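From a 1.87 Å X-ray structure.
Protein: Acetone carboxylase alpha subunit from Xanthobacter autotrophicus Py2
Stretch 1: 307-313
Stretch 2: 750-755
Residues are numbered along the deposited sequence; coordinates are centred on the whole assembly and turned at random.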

# COMPACT_ATOMS: atom_id res chain seq x y z
N SER A 307 -8.35 -15.82 -1.88
CA SER A 307 -7.36 -16.80 -2.31
C SER A 307 -7.79 -18.18 -1.81
O SER A 307 -7.96 -18.37 -0.61
CB SER A 307 -5.98 -16.41 -1.73
OG SER A 307 -5.53 -15.15 -2.24
N ASP A 308 -8.00 -19.13 -2.72
CA ASP A 308 -8.50 -20.48 -2.34
C ASP A 308 -7.53 -21.34 -1.47
O ASP A 308 -7.97 -22.20 -0.68
CB ASP A 308 -8.98 -21.28 -3.56
CG ASP A 308 -7.88 -21.50 -4.64
OD1 ASP A 308 -6.82 -20.74 -4.64
OD2 ASP A 308 -8.12 -22.46 -5.45
N PHE A 309 -6.22 -21.05 -1.56
CA PHE A 309 -5.22 -21.76 -0.76
C PHE A 309 -5.28 -21.38 0.74
O PHE A 309 -4.60 -22.02 1.56
CB PHE A 309 -3.81 -21.60 -1.36
CG PHE A 309 -3.37 -20.16 -1.53
CD1 PHE A 309 -2.91 -19.41 -0.45
CD2 PHE A 309 -3.40 -19.56 -2.79
CE1 PHE A 309 -2.52 -18.10 -0.60
CE2 PHE A 309 -2.98 -18.23 -2.95
CZ PHE A 309 -2.56 -17.49 -1.84
N ALA A 310 -6.06 -20.35 1.10
CA ALA A 310 -6.28 -19.92 2.50
C ALA A 310 -7.52 -20.50 3.16
O ALA A 310 -7.74 -20.27 4.37
CB ALA A 310 -6.33 -18.38 2.58
N LYS A 311 -8.37 -21.20 2.39
CA LYS A 311 -9.64 -21.71 2.90
C LYS A 311 -9.46 -23.05 3.57
O LYS A 311 -9.68 -24.10 2.96
CB LYS A 311 -10.70 -21.83 1.83
CG LYS A 311 -11.20 -20.53 1.26
CD LYS A 311 -12.16 -19.76 2.17
CE LYS A 311 -13.53 -20.43 2.34
NZ LYS A 311 -14.13 -19.84 3.60
N LEU A 312 -9.10 -23.00 4.85
CA LEU A 312 -8.98 -24.20 5.69
C LEU A 312 -8.99 -23.83 7.16
O LEU A 312 -8.67 -22.67 7.54
CB LEU A 312 -7.70 -25.01 5.36
CG LEU A 312 -6.33 -24.53 5.84
CD1 LEU A 312 -5.33 -25.67 5.91
CD2 LEU A 312 -5.79 -23.39 4.99
N ASP A 313 -9.35 -24.82 7.98
CA ASP A 313 -9.35 -24.71 9.45
C ASP A 313 -7.98 -25.09 10.00
O ASP A 313 -7.49 -26.16 9.67
CB ASP A 313 -10.41 -25.65 10.04
CG ASP A 313 -11.86 -25.15 9.82
OD1 ASP A 313 -12.13 -23.95 9.69
OD2 ASP A 313 -12.78 -26.02 9.83
N GLY A 750 -5.36 -33.73 2.87
CA GLY A 750 -6.36 -33.29 1.92
C GLY A 750 -6.73 -31.81 1.98
O GLY A 750 -7.75 -31.40 1.42
N VAL A 751 -5.91 -31.00 2.64
CA VAL A 751 -6.12 -29.55 2.70
C VAL A 751 -4.99 -28.89 1.93
O VAL A 751 -3.94 -29.51 1.76
CB VAL A 751 -6.19 -29.01 4.14
CG1 VAL A 751 -7.42 -29.55 4.86
CG2 VAL A 751 -4.94 -29.35 4.94
N PRO A 752 -5.18 -27.64 1.49
CA PRO A 752 -4.03 -26.93 0.88
C PRO A 752 -2.83 -26.77 1.82
O PRO A 752 -3.01 -26.54 3.00
CB PRO A 752 -4.61 -25.55 0.52
CG PRO A 752 -6.10 -25.71 0.57
CD PRO A 752 -6.38 -26.78 1.56
N THR A 753 -1.61 -26.88 1.25
CA THR A 753 -0.35 -26.76 2.00
C THR A 753 0.67 -25.81 1.33
O THR A 753 1.91 -26.01 1.46
CB THR A 753 0.30 -28.14 2.22
OG1 THR A 753 0.63 -28.70 0.95
CG2 THR A 753 -0.62 -29.13 2.95
N TYR A 754 0.18 -24.77 0.67
CA TYR A 754 1.05 -23.71 0.11
C TYR A 754 1.85 -23.06 1.22
O TYR A 754 1.32 -22.72 2.30
CB TYR A 754 0.24 -22.66 -0.68
CG TYR A 754 -0.23 -23.07 -2.09
CD1 TYR A 754 -0.39 -24.40 -2.45
CD2 TYR A 754 -0.56 -22.09 -3.04
CE1 TYR A 754 -0.81 -24.76 -3.72
CE2 TYR A 754 -0.99 -22.45 -4.32
CZ TYR A 754 -1.16 -23.78 -4.65
OH TYR A 754 -1.54 -24.17 -5.89
N GLY A 755 3.14 -22.90 0.98
CA GLY A 755 4.07 -22.38 1.94
C GLY A 755 4.70 -23.38 2.91
O GLY A 755 5.55 -22.97 3.72
O HOH W 1 -2.09 -23.39 2.04

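How do two segments more than 400 residues apart in one chain come to lie together? Stretch 1 makes a short 3-10 turn at Asp308 to Ala310 and then continues as loop, while stretch 2 has no regular helix or strand. The turn is held from within: Ala310 N donates to Ser307 O at 3.2 Å, and Lys311 N to Asp308 O at 3.3 Å. No direct hydrogen bond joins the stretches, so side-chain packing and one water carry the contact, which buries 287 Å² in all. The backbones come near each other at Phe309 and Pro752, with CA of Phe309 5.6 Å from CA of Pro752.

What does Pro752 do at this point? It has the largest covered area of any residue here, 74 Å², and its ring lies against the turn. Pro752 CB sits 3.7 Å from Phe309 O and 4.4 Å from Phe309 CB, so the compact ring meets both backbone and side chain of the same residue. Having no amide hydrogen, proline cannot donate a backbone hydrogen bond to the carbonyls of the turn; its contribution is apolar surface.

How does Phe309 meet Tyr754? Phe309, with 72 Å² covered, points its CA-to-CB bond toward stretch 2, and its chi1 is in the p well. Its CB lies over one face of the Tyr754 ring, 4.1 Å from the ring centroid and 29° off the normal, a CH-pi contact in which a slightly positive methylene meets the pi cloud. The closest approach is 3.7 Å, from Phe309 CB to Tyr754 CD2. The two ring planes are only 19° from parallel, but with centroids 5.4 Å apart they are slid so far that they barely overlap. Tyr754 OH is hydrogen-bonded elsewhere in the structure, while the ring packs against Phe309 here.

Where does Leu312 fit? Beyond the turn, its CA-to-CB bond points toward stretch 2 and 55 Å² of the residue is covered. Leu312 CD1 comes within 3.8 Å of Val751 CG2, a methyl-to-methyl contact, while Leu312 CB is 4.4 Å from Pro752 CD. These branched and cyclic groups extend the apolar patch away from the aromatic pair.

Is there any polar link at all? Water 1 supplies one, donating to Phe309 O at 2.9 Å and, weakly, to Tyr754 O at 3.5 Å. It thus satisfies the Phe309 carbonyl and bridges the two backbones beside the apolar packing.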